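Local atomic coordinates of AimR transcriptional regulator (Bacillus phage phi3T, PDB entry 5ZVV), a protein that activates transcription of the viral aimX locus as a homodimer, apparently favouring lytic growth until the arbitrium peptide turns it into an inactive monomer and lysogeny follows. Residues A79-E84 and G183-S188; N222-C227 and Q254-N259; L238-Y243 and K357-L362; K292-R297 and D315-R320. One frame throughout, in Å; residues are numbered along the deposited sequence.

Contact 1: A79-E84 and G183-S188; sequences ARQSVE and GFIKES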
# COMPACT_ATOMS: atom_id res chain seq x y z
N ALA A 79 33.58 -11.43 -5.08
CA ALA A 79 32.58 -12.27 -4.42
C ALA A 79 31.24 -11.56 -4.32
O ALA A 79 30.18 -12.19 -4.49
CB ALA A 79 33.08 -12.68 -3.03
N ARG A 80 31.25 -10.25 -4.06
CA ARG A 80 30.01 -9.48 -4.02
C ARG A 80 29.34 -9.44 -5.39
O ARG A 80 28.13 -9.71 -5.52
CB ARG A 80 30.30 -8.07 -3.51
CG ARG A 80 31.22 -8.06 -2.30
CD ARG A 80 31.44 -6.66 -1.74
NE ARG A 80 32.54 -6.66 -0.78
CZ ARG A 80 33.72 -6.08 -0.98
NH1 ARG A 80 33.95 -5.42 -2.10
NH2 ARG A 80 34.66 -6.14 -0.05
N GLN A 81 30.11 -9.12 -6.42
CA GLN A 81 29.61 -9.23 -7.79
C GLN A 81 29.03 -10.62 -8.03
O GLN A 81 27.96 -10.76 -8.65
CB GLN A 81 30.72 -8.94 -8.79
CG GLN A 81 31.23 -7.51 -8.75
CD GLN A 81 32.37 -7.27 -9.73
OE1 GLN A 81 33.26 -8.10 -9.88
NE2 GLN A 81 32.34 -6.12 -10.39
N SER A 82 29.70 -11.65 -7.52
CA SER A 82 29.23 -13.02 -7.75
C SER A 82 27.89 -13.26 -7.08
O SER A 82 27.04 -13.96 -7.63
CB SER A 82 30.27 -14.02 -7.25
OG SER A 82 30.10 -14.29 -5.87
N VAL A 83 27.66 -12.69 -5.89
CA VAL A 83 26.37 -12.90 -5.24
C VAL A 83 25.27 -12.20 -6.02
O VAL A 83 24.15 -12.73 -6.15
CB VAL A 83 26.40 -12.48 -3.76
CG1 VAL A 83 26.14 -10.99 -3.57
CG2 VAL A 83 25.38 -13.29 -2.97
N GLU A 84 25.56 -11.02 -6.59
CA GLU A 84 24.53 -10.34 -7.37
C GLU A 84 24.22 -11.09 -8.66
O GLU A 84 23.05 -11.27 -9.02
CB GLU A 84 24.95 -8.90 -7.67
CG GLU A 84 24.14 -8.23 -8.80
CD GLU A 84 22.64 -8.18 -8.54
OE1 GLU A 84 22.20 -8.42 -7.39
OE2 GLU A 84 21.89 -7.88 -9.49
N GLY A 183 29.36 0.53 -13.50
CA GLY A 183 29.99 -0.77 -13.58
C GLY A 183 28.96 -1.89 -13.59
O GLY A 183 27.77 -1.68 -13.81
N PHE A 184 29.47 -3.09 -13.33
CA PHE A 184 28.68 -4.31 -13.44
C PHE A 184 27.47 -4.28 -12.50
O PHE A 184 26.34 -4.57 -12.92
CB PHE A 184 29.58 -5.52 -13.14
CG PHE A 184 28.84 -6.80 -12.93
CD1 PHE A 184 28.45 -7.57 -14.02
CD2 PHE A 184 28.56 -7.25 -11.66
CE1 PHE A 184 27.78 -8.76 -13.83
CE2 PHE A 184 27.89 -8.44 -11.46
CZ PHE A 184 27.50 -9.20 -12.55
N ILE A 185 27.70 -3.94 -11.23
CA ILE A 185 26.62 -3.95 -10.25
C ILE A 185 25.52 -2.96 -10.64
O ILE A 185 24.33 -3.28 -10.57
CB ILE A 185 27.18 -3.64 -8.84
CG1 ILE A 185 28.03 -4.81 -8.35
CG2 ILE A 185 26.06 -3.35 -7.86
CD1 ILE A 185 27.24 -6.09 -8.12
N LYS A 186 25.91 -1.75 -11.06
CA LYS A 186 24.93 -0.73 -11.39
C LYS A 186 24.09 -1.13 -12.60
O LYS A 186 22.88 -0.86 -12.64
CB LYS A 186 25.62 0.61 -11.64
CG LYS A 186 24.66 1.78 -11.87
CD LYS A 186 25.41 3.10 -11.97
CE LYS A 186 24.46 4.24 -12.30
NZ LYS A 186 25.09 5.57 -12.10
N GLU A 187 24.70 -1.77 -13.60
CA GLU A 187 23.94 -2.25 -14.75
C GLU A 187 22.99 -3.38 -14.35
O GLU A 187 21.85 -3.45 -14.83
CB GLU A 187 24.88 -2.70 -15.86
CG GLU A 187 25.76 -1.59 -16.40
CD GLU A 187 24.95 -0.42 -16.92
OE1 GLU A 187 24.13 -0.63 -17.84
OE2 GLU A 187 25.13 0.70 -16.41
N SER A 188 23.45 -4.27 -13.46
CA SER A 188 22.58 -5.34 -12.97
C SER A 188 21.36 -4.76 -12.26
O SER A 188 20.21 -5.15 -12.54
CB SER A 188 23.37 -6.26 -12.04
OG SER A 188 22.66 -7.46 -11.77
O HOH W 1 30.52 -3.84 -10.18
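CG of Glu-84 stands anti to its backbone N (chi1 164°) and the chain then bends at chi2, while OG of Ser-188 is also anti to its own N (chi1 -167°); together these torsions bring carboxylate and hydroxyl within bonding distance between helices 77-88 and 184-203. The two helix segments run almost parallel, at 16°, with axes 10.4 Å apart. Ser-188 OG donates to Glu-84 OE2 at 2.4 Å, a very short bond received on the anti lone pair, away from OE1. Arg-192 makes a salt bridge with the same OE2, and Tyr-117 of helix 108-124 hydrogen-bonds OE1, so both oxygens of this buried carboxylate are engaged. The tip of Ile-185 packs against both Glu-84 and Gln-81: its CD1 lies 3.7 Å from Glu-84 CB and 3.9 Å from Gln-81 CA. Phe-184 crosses Gln-81 obliquely, and Gln-81 O sits at the ring edge, near its plane, 3.6 Å from Phe-184 CE2. The extended Gln-81 chain carries its amide past this ring to water 1, which accepts from Gln-81 NE2 at 2.9 Å and from Ile-185 N at 3.0 Å; it thereby serves a first-turn N-H of helix 184-203. The amide is further fixed by Asn-45 and by the backbone N of Leu-46. With a serine hydroxyl, a guanidinium and a tyrosine around it, Glu-84 is probably ionised, and this buried acid ties helices 77-88, 108-124 and 184-203 of the AimR helical array together.

Contact 2: N222-C227 and Q254-N259; sequences NVNRIC and QKYAKN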
# COMPACT_ATOMS: atom_id res chain seq x y z
N ASN A 222 22.22 -9.25 -20.55
CA ASN A 222 22.25 -10.54 -21.22
C ASN A 222 21.94 -11.68 -20.25
O ASN A 222 22.20 -12.85 -20.57
CB ASN A 222 23.61 -10.77 -21.89
CG ASN A 222 23.81 -9.88 -23.10
OD1 ASN A 222 22.92 -9.75 -23.94
ND2 ASN A 222 24.98 -9.26 -23.19
N VAL A 223 21.40 -11.37 -19.08
CA VAL A 223 20.95 -12.40 -18.15
C VAL A 223 19.70 -13.06 -18.71
O VAL A 223 18.77 -12.38 -19.14
CB VAL A 223 20.70 -11.80 -16.76
CG1 VAL A 223 20.04 -12.83 -15.84
CG2 VAL A 223 22.01 -11.31 -16.15
N ASN A 224 19.69 -14.40 -18.71
CA ASN A 224 18.60 -15.13 -19.34
C ASN A 224 17.26 -14.84 -18.67
O ASN A 224 16.24 -14.67 -19.35
CB ASN A 224 18.88 -16.64 -19.33
CG ASN A 224 19.95 -17.04 -20.33
OD1 ASN A 224 20.86 -17.80 -20.01
ND2 ASN A 224 19.85 -16.51 -21.54
N ARG A 225 17.24 -14.77 -17.34
CA ARG A 225 15.99 -14.51 -16.63
C ARG A 225 15.43 -13.14 -17.00
O ARG A 225 14.23 -13.01 -17.32
CB ARG A 225 16.22 -14.61 -15.11
CG ARG A 225 14.97 -14.42 -14.25
CD ARG A 225 14.74 -12.95 -13.89
NE ARG A 225 15.62 -12.51 -12.82
CZ ARG A 225 15.20 -12.22 -11.59
NH1 ARG A 225 16.07 -11.84 -10.67
NH2 ARG A 225 13.91 -12.32 -11.29
N ILE A 226 16.27 -12.11 -16.98
CA ILE A 226 15.83 -10.75 -17.29
C ILE A 226 15.22 -10.70 -18.69
O ILE A 226 14.11 -10.20 -18.88
CB ILE A 226 17.00 -9.76 -17.15
CG1 ILE A 226 17.44 -9.65 -15.68
CG2 ILE A 226 16.61 -8.39 -17.71
CD1 ILE A 226 16.38 -9.07 -14.76
N CYS A 227 15.95 -11.21 -19.68
CA CYS A 227 15.47 -11.12 -21.06
C CYS A 227 14.22 -11.97 -21.26
O CYS A 227 13.30 -11.56 -21.99
CB CYS A 227 16.57 -11.54 -22.03
SG CYS A 227 18.00 -10.45 -22.03
N GLN A 254 12.06 -17.58 -26.05
CA GLN A 254 12.36 -19.01 -25.93
C GLN A 254 13.83 -19.25 -25.61
O GLN A 254 14.16 -20.03 -24.70
CB GLN A 254 11.97 -19.74 -27.21
CG GLN A 254 12.42 -21.20 -27.27
CD GLN A 254 11.82 -22.04 -26.16
OE1 GLN A 254 10.61 -22.22 -26.09
NE2 GLN A 254 12.68 -22.56 -25.29
N LYS A 255 14.74 -18.59 -26.34
CA LYS A 255 16.17 -18.83 -26.16
C LYS A 255 16.66 -18.44 -24.77
O LYS A 255 17.80 -18.78 -24.42
CB LYS A 255 16.96 -18.06 -27.22
CG LYS A 255 16.87 -16.54 -27.07
CD LYS A 255 17.65 -15.82 -28.16
CE LYS A 255 16.72 -15.31 -29.26
NZ LYS A 255 15.73 -14.32 -28.73
N TYR A 256 15.85 -17.75 -23.98
CA TYR A 256 16.23 -17.31 -22.64
C TYR A 256 15.62 -18.17 -21.54
O TYR A 256 15.88 -17.92 -20.36
CB TYR A 256 15.83 -15.85 -22.43
CG TYR A 256 16.45 -14.90 -23.44
CD1 TYR A 256 17.80 -14.58 -23.40
CD2 TYR A 256 15.67 -14.32 -24.44
CE1 TYR A 256 18.36 -13.71 -24.32
CE2 TYR A 256 16.22 -13.45 -25.36
CZ TYR A 256 17.57 -13.15 -25.30
OH TYR A 256 18.13 -12.29 -26.21
N ALA A 257 14.82 -19.17 -21.89
CA ALA A 257 14.21 -20.07 -20.91
C ALA A 257 15.14 -21.26 -20.70
O ALA A 257 15.35 -22.06 -21.62
CB ALA A 257 12.83 -20.52 -21.38
N LYS A 258 15.70 -21.38 -19.50
CA LYS A 258 16.72 -22.38 -19.21
C LYS A 258 16.29 -23.41 -18.18
O LYS A 258 17.13 -24.19 -17.71
CB LYS A 258 18.01 -21.69 -18.75
CG LYS A 258 18.61 -20.76 -19.80
CD LYS A 258 18.79 -21.49 -21.12
CE LYS A 258 19.33 -20.56 -22.19
NZ LYS A 258 19.47 -21.25 -23.51
N ASN A 259 15.02 -23.43 -17.81
CA ASN A 259 14.49 -24.40 -16.86
C ASN A 259 13.03 -24.65 -17.21
O ASN A 259 12.40 -23.83 -17.87
CB ASN A 259 14.63 -23.90 -15.41
CG ASN A 259 13.97 -22.56 -15.18
OD1 ASN A 259 12.75 -22.45 -15.18
ND2 ASN A 259 14.79 -21.53 -14.97
O HOH W 2 20.56 -11.24 -25.86
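Asn-224 OD1 is gripped by one hydrogen bond, from Lys-54 NZ, and by van der Waals contact with the aliphatic chain of Lys-258, whose CG lies 3.7 Å from the oxygen. Asn-224 is in the first turn of helix 224-237, and the contact joins that turn to the loop between helices 243-252 and 260-277, an inter-helix connection of the all-helical, TPR-clan fold. Its centre is a Cys sulfur-aromatic contact with Tyr-256. Both Cys-227 and Tyr-256 hold their first side-chain atom beyond CB beside the backbone N, and this places the cysteine squarely over the phenol ring. Cys-227 CB makes the CH-pi contact, 3.4 Å from the Tyr-256 ring centroid and only 7° off the normal; its SG is farther along the same face, 4.4 Å from that centroid and 25° off the normal. Lys-255 CG lies over the opposite face, offset toward the rim, so the ring is sandwiched between a cysteine and a lysine methylene. The Asn-224 amide comes to the ring edge instead, ND2 3.4 Å from Tyr-256 CD1, with the two planes turned 48° apart. Lys-258 bends at chi2 and folds back on its own loop, where its NZ makes a weak hydrogen bond to Lys-255 O and a long, weak ion pair with Asp-59. Phe-228, the next residue of helix 224-237, also touches the tyrosine. At the tip of the ring, water 2 sits in the ring plane, 2.7 Å from Tyr-256 OH, and bonds weakly to Asn-222 OD1.

Contact 3: L238-Y243 and K357-L362; sequences LIFEDY and KYFIQL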
# COMPACT_ATOMS: atom_id res chain seq x y z
N LEU A 238 1.09 -7.14 -25.93
CA LEU A 238 0.52 -7.25 -27.27
C LEU A 238 -0.66 -8.21 -27.37
O LEU A 238 -1.12 -8.48 -28.48
CB LEU A 238 1.61 -7.66 -28.26
CG LEU A 238 2.72 -6.64 -28.50
CD1 LEU A 238 3.87 -7.29 -29.26
CD2 LEU A 238 2.18 -5.44 -29.26
N ILE A 239 -1.16 -8.73 -26.24
CA ILE A 239 -2.12 -9.84 -26.28
C ILE A 239 -3.39 -9.45 -27.04
O ILE A 239 -3.89 -10.21 -27.87
CB ILE A 239 -2.44 -10.32 -24.85
CG1 ILE A 239 -1.25 -11.09 -24.27
CG2 ILE A 239 -3.69 -11.19 -24.85
CD1 ILE A 239 -1.46 -11.52 -22.83
N PHE A 240 -3.93 -8.26 -26.76
CA PHE A 240 -5.20 -7.85 -27.34
C PHE A 240 -5.05 -6.99 -28.59
O PHE A 240 -6.07 -6.57 -29.15
CB PHE A 240 -6.03 -7.10 -26.29
CG PHE A 240 -6.30 -7.91 -25.05
CD1 PHE A 240 -7.34 -8.81 -25.00
CD2 PHE A 240 -5.49 -7.77 -23.94
CE1 PHE A 240 -7.58 -9.56 -23.86
CE2 PHE A 240 -5.72 -8.50 -22.79
CZ PHE A 240 -6.77 -9.40 -22.76
N GLU A 241 -3.83 -6.74 -29.05
CA GLU A 241 -3.60 -5.89 -30.22
C GLU A 241 -3.31 -6.69 -31.48
O GLU A 241 -3.93 -6.44 -32.52
CB GLU A 241 -2.46 -4.91 -29.95
CG GLU A 241 -2.75 -3.87 -28.89
CD GLU A 241 -1.62 -2.87 -28.73
OE1 GLU A 241 -0.68 -2.90 -29.54
OE2 GLU A 241 -1.68 -2.06 -27.78
N ASP A 242 -2.38 -7.63 -31.42
CA ASP A 242 -1.89 -8.33 -32.61
C ASP A 242 -1.43 -9.71 -32.20
O ASP A 242 -0.54 -9.84 -31.35
CB ASP A 242 -0.75 -7.53 -33.26
CG ASP A 242 -0.36 -8.06 -34.63
OD1 ASP A 242 -0.42 -9.29 -34.85
OD2 ASP A 242 0.01 -7.24 -35.49
N TYR A 243 -2.02 -10.75 -32.80
CA TYR A 243 -1.63 -12.11 -32.47
C TYR A 243 -0.20 -12.40 -32.90
O TYR A 243 0.61 -12.91 -32.12
CB TYR A 243 -2.59 -13.11 -33.11
CG TYR A 243 -2.18 -14.55 -32.87
CD1 TYR A 243 -2.43 -15.17 -31.66
CD2 TYR A 243 -1.51 -15.28 -33.85
CE1 TYR A 243 -2.05 -16.48 -31.42
CE2 TYR A 243 -1.12 -16.59 -33.62
CZ TYR A 243 -1.39 -17.18 -32.41
OH TYR A 243 -1.01 -18.48 -32.17
N LYS A 357 -5.76 -3.86 -14.18
CA LYS A 357 -6.37 -2.95 -15.15
C LYS A 357 -6.15 -3.39 -16.59
O LYS A 357 -6.52 -2.65 -17.51
CB LYS A 357 -5.82 -1.53 -14.95
CG LYS A 357 -6.05 -0.98 -13.55
CD LYS A 357 -5.54 0.45 -13.42
CE LYS A 357 -5.75 0.98 -12.00
NZ LYS A 357 -5.36 2.41 -11.86
N TYR A 358 -5.56 -4.57 -16.81
CA TYR A 358 -5.28 -5.05 -18.15
C TYR A 358 -6.24 -6.16 -18.58
O TYR A 358 -6.93 -6.03 -19.59
CB TYR A 358 -3.82 -5.54 -18.24
CG TYR A 358 -3.40 -5.91 -19.65
CD1 TYR A 358 -3.35 -4.96 -20.65
CD2 TYR A 358 -3.04 -7.22 -19.97
CE1 TYR A 358 -2.97 -5.29 -21.94
CE2 TYR A 358 -2.66 -7.56 -21.25
CZ TYR A 358 -2.62 -6.58 -22.23
OH TYR A 358 -2.24 -6.91 -23.51
N PHE A 359 -6.30 -7.26 -17.82
CA PHE A 359 -7.12 -8.39 -18.23
C PHE A 359 -8.59 -8.21 -17.91
O PHE A 359 -9.40 -9.06 -18.31
CB PHE A 359 -6.59 -9.68 -17.59
CG PHE A 359 -5.24 -10.09 -18.10
CD1 PHE A 359 -5.11 -10.67 -19.35
CD2 PHE A 359 -4.10 -9.89 -17.34
CE1 PHE A 359 -3.87 -11.05 -19.83
CE2 PHE A 359 -2.86 -10.26 -17.81
CZ PHE A 359 -2.75 -10.84 -19.05
N ILE A 360 -8.97 -7.13 -17.21
CA ILE A 360 -10.38 -6.87 -16.97
C ILE A 360 -11.14 -6.65 -18.27
O ILE A 360 -12.37 -6.75 -18.30
CB ILE A 360 -10.54 -5.66 -16.02
CG1 ILE A 360 -11.98 -5.55 -15.51
CG2 ILE A 360 -10.10 -4.37 -16.71
CD1 ILE A 360 -12.19 -4.45 -14.49
N GLN A 361 -10.43 -6.37 -19.36
CA GLN A 361 -11.10 -6.23 -20.64
C GLN A 361 -11.64 -7.56 -21.15
O GLN A 361 -12.51 -7.56 -22.03
CB GLN A 361 -10.16 -5.61 -21.67
CG GLN A 361 -8.91 -6.43 -21.96
CD GLN A 361 -7.95 -5.70 -22.89
OE1 GLN A 361 -8.25 -5.51 -24.08
NE2 GLN A 361 -6.81 -5.29 -22.36
N LEU A 362 -11.16 -8.69 -20.62
CA LEU A 362 -11.68 -9.99 -21.06
C LEU A 362 -13.19 -10.07 -20.88
O LEU A 362 -13.90 -10.26 -21.88
CB LEU A 362 -10.95 -11.12 -20.33
CG LEU A 362 -9.54 -11.48 -20.77
CD1 LEU A 362 -8.99 -12.58 -19.87
CD2 LEU A 362 -9.56 -11.94 -22.21
O HOH W 3 -2.49 -5.55 -25.77
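An aromatic cluster joins two inter-helix turns of the TPR-clan helical array: the connection between helices 224-237 and 243-252, and the type I beta turn Tyr-358 to Gln-361 that leads into helix 361-369. Phe-240 is the piece inserted. The side-chain amide of Gln-361 lies flat over one face of its ring, the planes only 15° apart, with Gln-361 OE1 3.2 Å from Phe-240 CG and Gln-361 NE2 3.2 Å from Phe-240 CD2. The opposite face rests on CG2 of the adjacent Ile-239. To bring the amide there, Gln-361 takes the crowded first torsion, its CG between backbone N and carbonyl carbon (chi1 61°), and stays extended beyond. The amide is held by its own turn: Gln-361 NE2 donates to Tyr-358 O at 2.9 Å, the acceptor in the amide plane but the donor above the carbonyl plane. The ring edge of Phe-240 has partners as well. It points at the face of Tyr-358 in an offset edge-to-face pair, ring centroids 5.2 Å apart and planes at 70°, and CE1 of Phe-240 meets Leu-362 CD2 at 3.5 Å. Behind them Ile-239 CD1 reaches the edge of the Phe-359 ring, 3.9 Å from its CE1, while Tyr-358 CD2 lies over the centre of a Phe-359 face. Phe-359 also meets Phe-329, extending the cluster to helix 324-338. Water 3 bridges the two segments, accepting from Phe-240 N at 3.2 Å and lying 2.6 Å from Tyr-358 OH, in the plane of that ring.

Contact 4: K292-R297 and D315-R320; sequences KYLQLR and DELSSR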
# COMPACT_ATOMS: atom_id res chain seq x y z
N LYS A 292 -3.08 -22.19 -12.98
CA LYS A 292 -3.12 -21.40 -14.21
C LYS A 292 -3.16 -22.29 -15.45
O LYS A 292 -3.93 -22.04 -16.38
CB LYS A 292 -1.92 -20.45 -14.28
CG LYS A 292 -1.98 -19.53 -15.50
CD LYS A 292 -0.80 -18.58 -15.57
CE LYS A 292 -0.91 -17.68 -16.80
NZ LYS A 292 0.28 -16.80 -16.97
N TYR A 293 -2.33 -23.34 -15.48
CA TYR A 293 -2.29 -24.19 -16.66
C TYR A 293 -3.55 -25.04 -16.79
O TYR A 293 -3.99 -25.34 -17.90
CB TYR A 293 -1.03 -25.06 -16.63
CG TYR A 293 0.23 -24.25 -16.49
CD1 TYR A 293 0.33 -22.99 -17.08
CD2 TYR A 293 1.30 -24.71 -15.74
CE1 TYR A 293 1.47 -22.23 -16.94
CE2 TYR A 293 2.45 -23.96 -15.60
CZ TYR A 293 2.53 -22.72 -16.20
OH TYR A 293 3.66 -21.96 -16.06
N LEU A 294 -4.14 -25.42 -15.65
CA LEU A 294 -5.46 -26.04 -15.68
C LEU A 294 -6.50 -25.08 -16.26
O LEU A 294 -7.35 -25.49 -17.06
CB LEU A 294 -5.87 -26.48 -14.28
CG LEU A 294 -5.24 -27.77 -13.75
CD1 LEU A 294 -5.71 -28.05 -12.33
CD2 LEU A 294 -5.58 -28.93 -14.68
N GLN A 295 -6.45 -23.81 -15.85
CA GLN A 295 -7.35 -22.81 -16.40
C GLN A 295 -7.18 -22.68 -17.91
O GLN A 295 -8.17 -22.59 -18.64
CB GLN A 295 -7.12 -21.45 -15.74
CG GLN A 295 -7.67 -21.31 -14.34
CD GLN A 295 -7.62 -19.88 -13.86
OE1 GLN A 295 -7.08 -19.00 -14.55
NE2 GLN A 295 -8.19 -19.62 -12.69
N LEU A 296 -5.93 -22.65 -18.38
CA LEU A 296 -5.68 -22.53 -19.81
C LEU A 296 -6.17 -23.75 -20.56
O LEU A 296 -6.71 -23.63 -21.67
CB LEU A 296 -4.18 -22.31 -20.05
CG LEU A 296 -3.70 -20.95 -19.54
CD1 LEU A 296 -2.20 -20.79 -19.73
CD2 LEU A 296 -4.45 -19.85 -20.26
N ARG A 297 -6.01 -24.94 -19.97
CA ARG A 297 -6.51 -26.16 -20.60
C ARG A 297 -8.03 -26.14 -20.69
O ARG A 297 -8.61 -26.55 -21.71
CB ARG A 297 -6.02 -27.38 -19.83
CG ARG A 297 -6.48 -28.72 -20.37
CD ARG A 297 -5.92 -29.86 -19.55
NE ARG A 297 -6.40 -31.15 -20.01
CZ ARG A 297 -6.13 -32.31 -19.42
NH1 ARG A 297 -5.36 -32.34 -18.33
NH2 ARG A 297 -6.62 -33.44 -19.91
N ASP A 315 -14.63 -27.36 -11.96
CA ASP A 315 -15.13 -27.93 -10.71
C ASP A 315 -13.99 -28.31 -9.78
O ASP A 315 -14.06 -28.09 -8.57
CB ASP A 315 -16.01 -29.15 -10.99
CG ASP A 315 -17.35 -28.78 -11.59
OD1 ASP A 315 -17.66 -27.57 -11.69
OD2 ASP A 315 -18.10 -29.70 -11.98
N GLU A 316 -12.92 -28.90 -10.34
CA GLU A 316 -11.74 -29.17 -9.53
C GLU A 316 -11.10 -27.88 -9.03
O GLU A 316 -10.57 -27.85 -7.91
CB GLU A 316 -10.73 -29.99 -10.34
CG GLU A 316 -9.71 -30.76 -9.49
CD GLU A 316 -8.56 -29.90 -9.00
OE1 GLU A 316 -8.25 -28.88 -9.65
OE2 GLU A 316 -7.95 -30.25 -7.97
N LEU A 317 -11.15 -26.82 -9.83
CA LEU A 317 -10.53 -25.56 -9.44
C LEU A 317 -11.30 -24.86 -8.32
O LEU A 317 -10.70 -24.14 -7.52
CB LEU A 317 -10.40 -24.63 -10.65
CG LEU A 317 -9.31 -25.01 -11.66
CD1 LEU A 317 -9.41 -24.16 -12.91
CD2 LEU A 317 -7.94 -24.87 -11.02
N SER A 318 -12.62 -25.06 -8.25
CA SER A 318 -13.41 -24.39 -7.23
C SER A 318 -12.99 -24.80 -5.82
O SER A 318 -13.15 -24.02 -4.88
CB SER A 318 -14.90 -24.68 -7.43
OG SER A 318 -15.20 -26.02 -7.06
N SER A 319 -12.45 -26.01 -5.66
CA SER A 319 -11.94 -26.45 -4.37
C SER A 319 -10.49 -26.06 -4.14
O SER A 319 -10.00 -26.19 -3.01
CB SER A 319 -12.09 -27.97 -4.24
OG SER A 319 -11.32 -28.65 -5.21
N ARG A 320 -9.79 -25.59 -5.17
CA ARG A 320 -8.42 -25.13 -5.02
C ARG A 320 -8.40 -23.71 -4.47
O ARG A 320 -9.40 -22.99 -4.49
CB ARG A 320 -7.68 -25.18 -6.36
CG ARG A 320 -7.69 -26.54 -7.04
CD ARG A 320 -6.73 -27.51 -6.37
NE ARG A 320 -5.34 -27.06 -6.46
CZ ARG A 320 -4.55 -27.29 -7.50
NH1 ARG A 320 -5.01 -27.96 -8.55
NH2 ARG A 320 -3.30 -26.85 -7.50
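This is apolar packing between consecutive helices, 291-304 and 307-318, which run in roughly opposite directions with a very short link between them. The nearest backbones are those of Leu-294 and Leu-317, CA to CA 8.1 Å. Both leucines have CG beside the backbone N and the same extended second torsion; both start toward the other helix, and Leu-294 makes the contact with CD1 while Leu-317 uses both methyls. Those of Leu-317 divide between two residues: its CD1 lies 3.6 Å from CG of Gln-295, and its CD2 lies 4.1 Å from CD1 of Leu-294. CD1 of Leu-294 also touches both members of a salt bridge formed within 315-320, 3.8 Å from Glu-316 OE1 and equally 3.8 Å from Arg-320 NH1. Arg-320 bends at chi2 and chi3 to curl back, so that its NH1 meets Glu-316 OE1 at 3.5 Å, with the oxygen in the guanidinium plane; the same NH1 is hydrogen-bonded to Asp-289 O, just ahead of the first helix. Gln-295 offers only its methylene here, because its amide extends away to hydrogen-bond Gln-322 and the backbone O of Glu-326, where helix 324-338 begins. Leucine packing flanked by a salt bridge, between two helices joined by a tight turn, makes up a helical hairpin, the building unit of TPR-clan folds.

All four contacts lie within the TPR-clan part of AimR. Contact 1 closes first, before any other opens, and its centre is 18 Å from that of contact 2. Helix 224-237 starts in contact 2 and runs out into contact 3, while helix 243-252 leads back to the loop of contact 2; the two contacts therefore alternate along the chain, with centres 24 Å apart. Contact 4 falls between the two segments of contact 3, with nearest atoms about 7 Å away. Contacts 3 and 4 lie across the chain's centre from contact 1, so both neighbouring and sequence-distant helices are packed into one elongated helical body.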